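Local coordinates for protein L-tyrosine isonitrile synthase (Pseudomonas aeruginosa, PDB 3E59) that makes the isonitrile group on tyrosine in paerucumarin biosynthesis, with C2 of ribulose 5-phosphate as the source of the carbon atom, at residues G57-F62 with Y104-K109; R49-F53 with P249-R253; E18-Y22 with F92-L96; R41-Q46 with A261-F266. Numbering follows the deposited sequence.

Interaction 1: residues G57-F62 with Y104-K109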
# COMPACT_ATOMS: atom_id res chain seq x y z
N GLY A 57 -27.41 5.76 4.00
CA GLY A 57 -27.38 4.98 5.24
C GLY A 57 -26.59 3.68 5.11
O GLY A 57 -26.87 2.71 5.80
N GLU A 58 -25.62 3.67 4.20
CA GLU A 58 -24.82 2.48 3.93
C GLU A 58 -23.47 2.62 4.62
O GLU A 58 -23.02 3.74 4.89
CB GLU A 58 -24.58 2.32 2.42
CG GLU A 58 -25.79 1.95 1.59
CD GLU A 58 -25.59 2.29 0.12
OE1 GLU A 58 -24.60 2.99 -0.22
OE2 GLU A 58 -26.44 1.88 -0.70
N PRO A 59 -22.81 1.48 4.92
CA PRO A 59 -21.46 1.59 5.49
C PRO A 59 -20.50 2.21 4.46
O PRO A 59 -20.66 1.99 3.25
CB PRO A 59 -21.07 0.14 5.81
CG PRO A 59 -22.36 -0.64 5.76
CD PRO A 59 -23.24 0.08 4.77
N ILE A 60 -19.53 2.98 4.94
CA ILE A 60 -18.57 3.62 4.03
C ILE A 60 -17.53 2.59 3.56
O ILE A 60 -16.85 1.96 4.37
CB ILE A 60 -17.88 4.83 4.71
CG1 ILE A 60 -18.93 5.80 5.27
CG2 ILE A 60 -16.94 5.57 3.72
CD1 ILE A 60 -18.40 6.68 6.39
N GLU A 61 -17.44 2.40 2.24
CA GLU A 61 -16.46 1.49 1.65
C GLU A 61 -15.17 2.22 1.30
O GLU A 61 -15.19 3.32 0.70
CB GLU A 61 -17.02 0.82 0.38
CG GLU A 61 -18.28 -0.03 0.59
CD GLU A 61 -18.96 -0.45 -0.73
OE1 GLU A 61 -18.25 -0.87 -1.68
OE2 GLU A 61 -20.20 -0.36 -0.82
N PHE A 62 -14.06 1.60 1.71
CA PHE A 62 -12.70 1.98 1.33
C PHE A 62 -12.06 0.82 0.55
O PHE A 62 -12.20 -0.34 0.91
CB PHE A 62 -11.83 2.32 2.57
CG PHE A 62 -12.36 3.45 3.40
CD1 PHE A 62 -13.26 3.21 4.44
CD2 PHE A 62 -11.99 4.77 3.13
CE1 PHE A 62 -13.79 4.26 5.21
CE2 PHE A 62 -12.50 5.82 3.88
CZ PHE A 62 -13.41 5.57 4.92
N TYR A 104 -20.89 7.27 13.16
CA TYR A 104 -21.72 6.81 12.03
C TYR A 104 -22.03 5.31 12.14
O TYR A 104 -21.25 4.46 11.68
CB TYR A 104 -21.07 7.16 10.68
CG TYR A 104 -21.91 6.78 9.48
CD1 TYR A 104 -21.46 5.83 8.57
CD2 TYR A 104 -23.16 7.38 9.24
CE1 TYR A 104 -22.23 5.47 7.45
CE2 TYR A 104 -23.94 7.02 8.13
CZ TYR A 104 -23.46 6.06 7.24
OH TYR A 104 -24.21 5.70 6.14
N ALA A 105 -23.17 5.01 12.77
CA ALA A 105 -23.59 3.65 13.11
C ALA A 105 -23.42 2.55 12.03
O ALA A 105 -23.00 1.44 12.36
CB ALA A 105 -25.05 3.66 13.64
N PRO A 106 -23.79 2.83 10.76
CA PRO A 106 -23.52 1.83 9.71
C PRO A 106 -22.03 1.46 9.56
O PRO A 106 -21.70 0.35 9.11
CB PRO A 106 -24.05 2.50 8.44
CG PRO A 106 -25.11 3.45 8.95
CD PRO A 106 -24.50 4.00 10.21
N GLY A 107 -21.15 2.40 9.92
CA GLY A 107 -19.73 2.12 10.04
C GLY A 107 -18.97 2.23 8.74
O GLY A 107 -19.33 3.00 7.85
N ALA A 108 -17.89 1.45 8.65
CA ALA A 108 -17.00 1.49 7.51
C ALA A 108 -16.29 0.14 7.32
O ALA A 108 -16.15 -0.67 8.24
CB ALA A 108 -15.98 2.63 7.67
N LYS A 109 -15.83 -0.06 6.09
CA LYS A 109 -15.24 -1.30 5.66
C LYS A 109 -14.02 -0.90 4.84
O LYS A 109 -14.09 0.03 4.04
CB LYS A 109 -16.28 -2.01 4.79
CG LYS A 109 -15.97 -3.43 4.38
CD LYS A 109 -17.07 -3.91 3.44
CE LYS A 109 -17.03 -5.40 3.23
NZ LYS A 109 -18.43 -5.90 3.03

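Interaction 2: residues R49-F53 with P249-R253. With PO4 (phosphate ion), chain E.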
# COMPACT_ATOMS: atom_id res chain seq x y z
N ARG A 49 -17.94 12.08 -2.05
CA ARG A 49 -17.77 10.63 -2.20
C ARG A 49 -18.13 9.88 -0.91
O ARG A 49 -18.83 8.86 -0.96
CB ARG A 49 -16.34 10.28 -2.66
CG ARG A 49 -16.00 10.73 -4.08
CD ARG A 49 -14.60 10.27 -4.51
NE ARG A 49 -14.50 8.82 -4.69
CZ ARG A 49 -15.04 8.14 -5.70
NH1 ARG A 49 -15.74 8.76 -6.64
NH2 ARG A 49 -14.89 6.83 -5.76
N ILE A 50 -17.65 10.40 0.22
CA ILE A 50 -18.00 9.88 1.55
C ILE A 50 -19.49 10.12 1.80
O ILE A 50 -20.19 9.23 2.28
CB ILE A 50 -17.18 10.56 2.67
CG1 ILE A 50 -15.68 10.23 2.54
CG2 ILE A 50 -17.71 10.18 4.06
CD1 ILE A 50 -14.78 11.15 3.32
N ALA A 51 -19.95 11.32 1.47
CA ALA A 51 -21.33 11.73 1.71
C ALA A 51 -22.34 10.84 0.97
O ALA A 51 -23.46 10.66 1.43
CB ALA A 51 -21.52 13.20 1.34
N ALA A 52 -21.93 10.29 -0.17
CA ALA A 52 -22.76 9.36 -0.95
C ALA A 52 -23.19 8.14 -0.12
O ALA A 52 -24.36 7.76 -0.13
CB ALA A 52 -22.04 8.93 -2.20
N PHE A 53 -22.24 7.54 0.60
CA PHE A 53 -22.55 6.42 1.49
C PHE A 53 -23.47 6.83 2.64
O PHE A 53 -24.43 6.13 2.95
CB PHE A 53 -21.26 5.77 2.02
CG PHE A 53 -20.45 5.06 0.95
CD1 PHE A 53 -20.84 3.81 0.47
CD2 PHE A 53 -19.29 5.65 0.44
CE1 PHE A 53 -20.09 3.16 -0.53
CE2 PHE A 53 -18.54 5.01 -0.56
CZ PHE A 53 -18.94 3.76 -1.04
N PRO A 249 -16.99 1.18 -7.85
CA PRO A 249 -16.96 2.57 -8.33
C PRO A 249 -17.02 3.66 -7.24
O PRO A 249 -16.30 4.66 -7.32
CB PRO A 249 -18.20 2.65 -9.23
CG PRO A 249 -18.47 1.23 -9.64
CD PRO A 249 -18.13 0.43 -8.42
N ARG A 250 -17.83 3.45 -6.21
CA ARG A 250 -18.09 4.50 -5.23
C ARG A 250 -17.10 4.52 -4.06
O ARG A 250 -16.92 5.55 -3.41
CB ARG A 250 -19.52 4.40 -4.69
CG ARG A 250 -20.62 4.38 -5.77
CD ARG A 250 -22.00 4.48 -5.12
NE ARG A 250 -22.25 3.34 -4.24
CZ ARG A 250 -22.93 3.40 -3.09
NH1 ARG A 250 -23.44 4.54 -2.65
NH2 ARG A 250 -23.08 2.29 -2.38
N ALA A 251 -16.45 3.40 -3.81
CA ALA A 251 -15.55 3.27 -2.67
C ALA A 251 -14.55 4.41 -2.62
O ALA A 251 -14.06 4.89 -3.67
CB ALA A 251 -14.81 1.93 -2.71
N ILE A 252 -14.25 4.85 -1.40
CA ILE A 252 -13.19 5.83 -1.16
C ILE A 252 -11.89 5.11 -1.44
O ILE A 252 -11.63 4.03 -0.90
CB ILE A 252 -13.21 6.40 0.29
CG1 ILE A 252 -14.63 6.82 0.73
CG2 ILE A 252 -12.18 7.53 0.47
CD1 ILE A 252 -15.36 7.72 -0.23
N ARG A 253 -11.08 5.70 -2.31
CA ARG A 253 -9.86 5.09 -2.79
C ARG A 253 -8.64 5.47 -1.91
O ARG A 253 -8.10 6.59 -1.99
CB ARG A 253 -9.66 5.50 -4.25
CG ARG A 253 -8.42 4.93 -4.95
CD ARG A 253 -8.36 3.38 -5.01
NE ARG A 253 -7.48 3.00 -6.12
CZ ARG A 253 -6.16 3.07 -6.07
NH1 ARG A 253 -5.56 3.48 -4.95
NH2 ARG A 253 -5.43 2.76 -7.12
P PO4 E . -1.77 3.49 -6.45
O1 PO4 E . -0.82 4.66 -6.52
O2 PO4 E . -0.97 2.22 -6.63
O3 PO4 E . -2.50 3.51 -5.09
O4 PO4 E . -2.76 3.57 -7.58
O HOH W 1 -11.79 8.45 -3.34
O HOH W 2 -18.87 7.52 -3.22

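Interaction 3: residues E18-Y22 with F92-L96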
# COMPACT_ATOMS: atom_id res chain seq x y z
N GLU A 18 -10.82 12.42 10.29
CA GLU A 18 -10.25 11.16 10.77
C GLU A 18 -9.15 10.59 9.85
O GLU A 18 -8.13 10.09 10.33
CB GLU A 18 -11.37 10.13 10.98
CG GLU A 18 -10.94 8.82 11.58
CD GLU A 18 -10.48 8.98 13.02
OE1 GLU A 18 -11.18 9.67 13.79
OE2 GLU A 18 -9.41 8.41 13.37
N LEU A 19 -9.36 10.66 8.54
CA LEU A 19 -8.37 10.21 7.55
C LEU A 19 -7.18 11.17 7.45
O LEU A 19 -6.06 10.74 7.27
CB LEU A 19 -9.01 10.07 6.16
CG LEU A 19 -10.30 9.24 6.04
CD1 LEU A 19 -10.97 9.45 4.68
CD2 LEU A 19 -10.02 7.76 6.29
N LEU A 20 -7.46 12.47 7.55
CA LEU A 20 -6.47 13.51 7.34
C LEU A 20 -5.31 13.46 8.35
O LEU A 20 -4.19 13.87 8.02
CB LEU A 20 -7.13 14.90 7.35
CG LEU A 20 -7.90 15.35 6.09
CD1 LEU A 20 -8.68 16.60 6.38
CD2 LEU A 20 -6.93 15.57 4.91
N LEU A 21 -5.60 12.97 9.56
CA LEU A 21 -4.60 12.72 10.60
C LEU A 21 -3.49 11.77 10.18
O LEU A 21 -2.37 11.87 10.69
CB LEU A 21 -5.26 12.13 11.84
CG LEU A 21 -6.29 12.97 12.58
CD1 LEU A 21 -7.11 12.09 13.52
CD2 LEU A 21 -5.61 14.15 13.33
N TYR A 22 -3.79 10.85 9.25
CA TYR A 22 -2.88 9.79 8.84
C TYR A 22 -2.46 9.87 7.37
O TYR A 22 -2.02 8.88 6.78
CB TYR A 22 -3.53 8.42 9.13
CG TYR A 22 -3.97 8.27 10.57
CD1 TYR A 22 -3.04 8.00 11.58
CD2 TYR A 22 -5.30 8.44 10.94
CE1 TYR A 22 -3.43 7.88 12.91
CE2 TYR A 22 -5.70 8.33 12.26
CZ TYR A 22 -4.76 8.04 13.23
OH TYR A 22 -5.14 7.92 14.54
N PHE A 92 -4.40 -1.23 12.98
CA PHE A 92 -4.69 0.20 12.83
C PHE A 92 -5.88 0.46 11.90
O PHE A 92 -6.74 1.30 12.21
CB PHE A 92 -3.47 1.00 12.30
CG PHE A 92 -3.84 2.39 11.86
CD1 PHE A 92 -3.94 3.41 12.80
CD2 PHE A 92 -4.16 2.65 10.53
CE1 PHE A 92 -4.33 4.68 12.41
CE2 PHE A 92 -4.55 3.92 10.13
CZ PHE A 92 -4.63 4.93 11.07
N LEU A 93 -5.89 -0.23 10.77
CA LEU A 93 -6.90 -0.01 9.74
C LEU A 93 -8.26 -0.42 10.27
O LEU A 93 -9.27 0.23 10.02
CB LEU A 93 -6.57 -0.79 8.47
CG LEU A 93 -5.38 -0.35 7.60
CD1 LEU A 93 -5.15 -1.37 6.52
CD2 LEU A 93 -5.63 1.02 7.01
N ASN A 94 -8.27 -1.53 11.01
CA ASN A 94 -9.49 -1.96 11.67
C ASN A 94 -10.01 -0.96 12.70
O ASN A 94 -11.21 -0.73 12.78
CB ASN A 94 -9.34 -3.35 12.29
CG ASN A 94 -10.67 -3.95 12.65
OD1 ASN A 94 -11.44 -4.31 11.76
ND2 ASN A 94 -10.97 -4.04 13.94
N HIS A 95 -9.11 -0.36 13.48
CA HIS A 95 -9.53 0.58 14.52
C HIS A 95 -10.02 1.89 13.91
O HIS A 95 -10.93 2.51 14.44
CB HIS A 95 -8.42 0.84 15.56
CG HIS A 95 -8.88 1.60 16.76
ND1 HIS A 95 -8.36 2.84 17.11
CD2 HIS A 95 -9.83 1.32 17.69
CE1 HIS A 95 -8.96 3.27 18.21
NE2 HIS A 95 -9.86 2.37 18.58
N LEU A 96 -9.42 2.30 12.80
CA LEU A 96 -9.91 3.43 12.01
C LEU A 96 -11.41 3.26 11.65
O LEU A 96 -12.21 4.20 11.78
CB LEU A 96 -9.04 3.58 10.76
CG LEU A 96 -9.23 4.76 9.80
CD1 LEU A 96 -8.84 6.10 10.43
CD2 LEU A 96 -8.40 4.53 8.57

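Interaction 4: residues R41-Q46 with A261-F266. With PO4 (phosphate ion), chain E.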
# COMPACT_ATOMS: atom_id res chain seq x y z
N ARG A 41 -8.39 21.24 -1.43
CA ARG A 41 -8.71 20.48 -2.63
C ARG A 41 -9.02 19.00 -2.36
O ARG A 41 -9.75 18.37 -3.12
CB ARG A 41 -7.72 20.72 -3.78
CG ARG A 41 -6.26 20.81 -3.44
CD ARG A 41 -5.54 21.67 -4.49
NE ARG A 41 -4.31 21.03 -4.96
CZ ARG A 41 -3.09 21.23 -4.45
NH1 ARG A 41 -2.89 22.08 -3.44
NH2 ARG A 41 -2.05 20.59 -4.97
N ILE A 42 -8.50 18.48 -1.25
CA ILE A 42 -8.90 17.15 -0.78
C ILE A 42 -10.39 17.12 -0.41
O ILE A 42 -11.11 16.19 -0.80
CB ILE A 42 -8.00 16.64 0.39
CG1 ILE A 42 -6.63 16.22 -0.15
CG2 ILE A 42 -8.65 15.45 1.10
CD1 ILE A 42 -5.57 16.14 0.91
N GLU A 43 -10.84 18.15 0.30
CA GLU A 43 -12.25 18.29 0.71
C GLU A 43 -13.20 18.28 -0.48
O GLU A 43 -14.26 17.66 -0.44
CB GLU A 43 -12.46 19.57 1.51
CG GLU A 43 -12.13 19.46 2.98
CD GLU A 43 -12.85 20.52 3.82
OE1 GLU A 43 -12.84 20.39 5.07
OE2 GLU A 43 -13.45 21.47 3.24
N GLN A 44 -12.82 18.99 -1.54
CA GLN A 44 -13.61 19.07 -2.77
C GLN A 44 -13.81 17.70 -3.41
O GLN A 44 -14.91 17.36 -3.86
CB GLN A 44 -12.94 20.00 -3.78
CG GLN A 44 -12.78 21.43 -3.30
CD GLN A 44 -12.22 22.35 -4.37
OE1 GLN A 44 -11.76 21.91 -5.43
NE2 GLN A 44 -12.27 23.65 -4.10
N VAL A 45 -12.75 16.90 -3.43
CA VAL A 45 -12.78 15.58 -4.06
C VAL A 45 -13.46 14.52 -3.18
O VAL A 45 -14.34 13.80 -3.63
CB VAL A 45 -11.36 15.11 -4.48
CG1 VAL A 45 -11.40 13.72 -5.11
CG2 VAL A 45 -10.74 16.10 -5.45
N GLN A 46 -13.06 14.45 -1.92
CA GLN A 46 -13.41 13.31 -1.07
C GLN A 46 -14.77 13.42 -0.42
O GLN A 46 -15.45 12.40 -0.27
CB GLN A 46 -12.33 13.07 -0.01
CG GLN A 46 -10.92 12.78 -0.59
CD GLN A 46 -10.84 11.50 -1.44
OE1 GLN A 46 -11.69 10.61 -1.35
NE2 GLN A 46 -9.80 11.42 -2.27
N ALA A 261 -3.32 16.21 -4.17
CA ALA A 261 -4.48 16.61 -3.38
C ALA A 261 -5.79 16.63 -4.19
O ALA A 261 -6.87 16.55 -3.62
CB ALA A 261 -4.23 17.96 -2.77
N ASP A 262 -5.68 16.75 -5.52
CA ASP A 262 -6.82 16.73 -6.44
C ASP A 262 -7.22 15.32 -6.86
O ASP A 262 -8.20 15.13 -7.58
CB ASP A 262 -6.49 17.51 -7.71
CG ASP A 262 -6.27 18.97 -7.46
OD1 ASP A 262 -6.86 19.52 -6.52
OD2 ASP A 262 -5.51 19.58 -8.24
N SER A 263 -6.43 14.34 -6.43
CA SER A 263 -6.64 12.95 -6.83
C SER A 263 -7.79 12.28 -6.08
O SER A 263 -8.11 12.66 -4.95
CB SER A 263 -5.35 12.15 -6.61
OG SER A 263 -5.51 10.80 -6.98
N LEU A 264 -8.41 11.29 -6.72
CA LEU A 264 -9.39 10.41 -6.07
C LEU A 264 -8.68 9.56 -5.02
O LEU A 264 -9.25 9.16 -4.00
CB LEU A 264 -10.04 9.49 -7.10
CG LEU A 264 -11.11 10.06 -8.03
CD1 LEU A 264 -11.40 9.10 -9.19
CD2 LEU A 264 -12.38 10.35 -7.25
N LYS A 265 -7.40 9.29 -5.28
CA LYS A 265 -6.59 8.48 -4.40
C LYS A 265 -6.15 9.30 -3.18
O LYS A 265 -5.78 10.48 -3.30
CB LYS A 265 -5.39 7.91 -5.15
CG LYS A 265 -5.71 7.21 -6.47
CD LYS A 265 -4.42 6.73 -7.09
CE LYS A 265 -4.52 6.53 -8.56
NZ LYS A 265 -3.22 5.98 -9.06
N PHE A 266 -6.21 8.65 -2.02
CA PHE A 266 -5.87 9.28 -0.75
C PHE A 266 -4.80 8.45 -0.03
O PHE A 266 -5.09 7.36 0.45
CB PHE A 266 -7.12 9.42 0.11
CG PHE A 266 -6.89 10.12 1.43
CD1 PHE A 266 -6.34 9.43 2.52
CD2 PHE A 266 -7.23 11.46 1.59
CE1 PHE A 266 -6.13 10.07 3.74
CE2 PHE A 266 -7.03 12.11 2.80
CZ PHE A 266 -6.48 11.41 3.88
P PO4 E . -1.77 3.49 -6.45
O1 PO4 E . -0.82 4.66 -6.52
O2 PO4 E . -0.97 2.22 -6.63
O3 PO4 E . -2.50 3.51 -5.09
O4 PO4 E . -2.76 3.57 -7.58
O HOH W 1 -11.79 8.45 -3.34
O HOH W 3 -7.74 14.18 -2.68

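Interaction 1: residues G57-F62 with Y104-K109
The shortest polar link runs from Tyr104 OH to Glu58 O, 2.6 Å, the phenol giving its proton to a loop carbonyl just before the strand. Three backbone hydrogen bonds then tie the two segments together: Ile60 N to Gly107 O at 2.9 Å, Lys109 N to Ile60 O at 2.8 Å and Phe62 N to Lys109 O at 2.8 Å. This alternation is that of parallel strands, and here helix 84-103 connects strand 60-64 to strand 108-112 in a beta-alpha-beta unit of the parallel sheet. A glycine with positive phi precedes each strand: Gly57, two residues removed, ends the helix in a Schellman motif, and Gly107, immediately before, closes a type I turn by donating to Tyr104 O. On the face carrying Ile60 and Ala108, small Ala108 lets its CB come within 4.1 Å of Ile60 CB and 3.7 Å of Phe62 CE1; Ile100 of the connecting helix packs over them. Farther out, Ile60 CD1 meets Tyr104 CD1 at 3.9 Å, and Pro59 CB lies 3.4 Å from Pro106 O.

Interaction 2: residues R49-F53 with P249-R253
Residues 49-53 form a turn of helix 35-55, whereas 249-253 passes from a loop into strand 252-255; their backbones approach most closely at Arg49 and Ile252, with CA atoms 6.7 Å apart. Water 2 fills part of the gap, donating to Arg49 O at 2.6 Å and Arg250 O at 2.8 Å. The long side chain of Arg49 reaches over the loop, where NH2 donates to Pro249 O and to Ala251 O, each at 3.0 Å, so one guanidinium nitrogen fastens the bend leading into the strand. In this way the helix is laid against an inner strand of the parallel alpha/beta sheet, next to strand 60-64, which follows the helix in the chain. Branched Ile252 suits the strand and points CD1 into the helix, 3.8 Å from Ile50 CG1 and 4.2 Å from Phe53 CE2. The Phe53 ring turns its edge to Arg250 O, CE2 lying 3.3 Å away, while Phe53 CE1 sits over the face of the Arg250 guanidinium, 3.6 Å from NH2; that guanidinium is salt-bridged to Glu58.

Interaction 3: residues E18-Y22 with F92-L96
Two aromatic side chains meet between helix 11-20 and helix 84-103. Tyr22 has chi1 m and Phe92 has chi1 t; both CA-to-CB bonds point toward the opposing segment. The Phe92 edge is thereby presented to the Tyr22 face in a T-shaped stack, with ring centroids 4.5 Å apart, planes at 69° and CE1 of Phe92 only 3.4 Å from CE1 of Tyr22. One helical turn on, Leu96 adopts chi1 t and chi2 p, which swings its methyls across the gap. Leu96 CD1 touches Glu18 CG at 3.6 Å and Tyr22 CE2 at 4.3 Å, while Leu96 CD2 meets Leu19 CD2 at 4.3 Å. Glu18, also t then p, thus offers its aliphatic part to the leucine; its OE1 makes a weak, long ion pair with Arg99. Leu19 also packs on Phe62 and Leu93 on Leu64, so both helices lie on the parallel sheet. With the contact made of carbon against carbon, attraction between the two segments rests on dispersion, burial of apolar surface and the directional edge-to-face stack.

Interaction 4: residues R41-Q46 with A261-F266
Arg41 opens a contact in which helix 35-55 packs along the loop leading into strand 265-267, an outermost strand of the parallel sheet in this alpha/beta fold. Arg41 NE forms a salt bridge with Asp262 OD1 at 3.3 Å, and Ala261 CB lies over one face of the guanidinium, its short side chain allowing the close approach. Next, Ile42 sets CG1 4.0 Å from Ala261 CB and CG2 4.1 Å from Phe266 CE2, at the edge of the ring, so the branched residue joins the loop to buried Phe266. One turn on, Val45 packs CG2 3.5 Å from Asp262 O and CG1 4.1 Å from Leu264 CD2, its compact side chain fitting close against the loop backbone. That backbone is shaped by an ST turn, Lys265 N donating to Ser263 OG at 3.0 Å. Gln46, buried, uses both ends of its amide: NE2 donates to Leu264 O at 2.9 Å, and water 1 donates both to Gln46 OE1, at 2.9 Å, and to Leu264 O, at 2.7 Å.

Interactions 1, 2 and 4 reach the same parallel sheet, strand 252-255 lying between 60-64 and 265-267. Interactions 1 and 2, centres 10 Å apart, are joined by the Glu58 OE1–Arg250 NH2 salt bridge of 2.7 Å and a probable hydrogen bond from Ile252 N to Glu61 O, 2.8 Å. Helix 35-55 serves both interactions 2 and 4 (centres 12 Å apart), and water 1 links Gln46 and Leu264 to Arg253 N. Interaction 3 adjoins two of them through Leu19: CD2 lies 4.0 Å from Phe62 CE2, O 3.5 Å from Phe266 CZ. Arg253 of interaction 2 and Lys265 of interaction 4 both bind a phosphate ion, probably from the crystallisation liquor, with Ser255, His257 and Gln259.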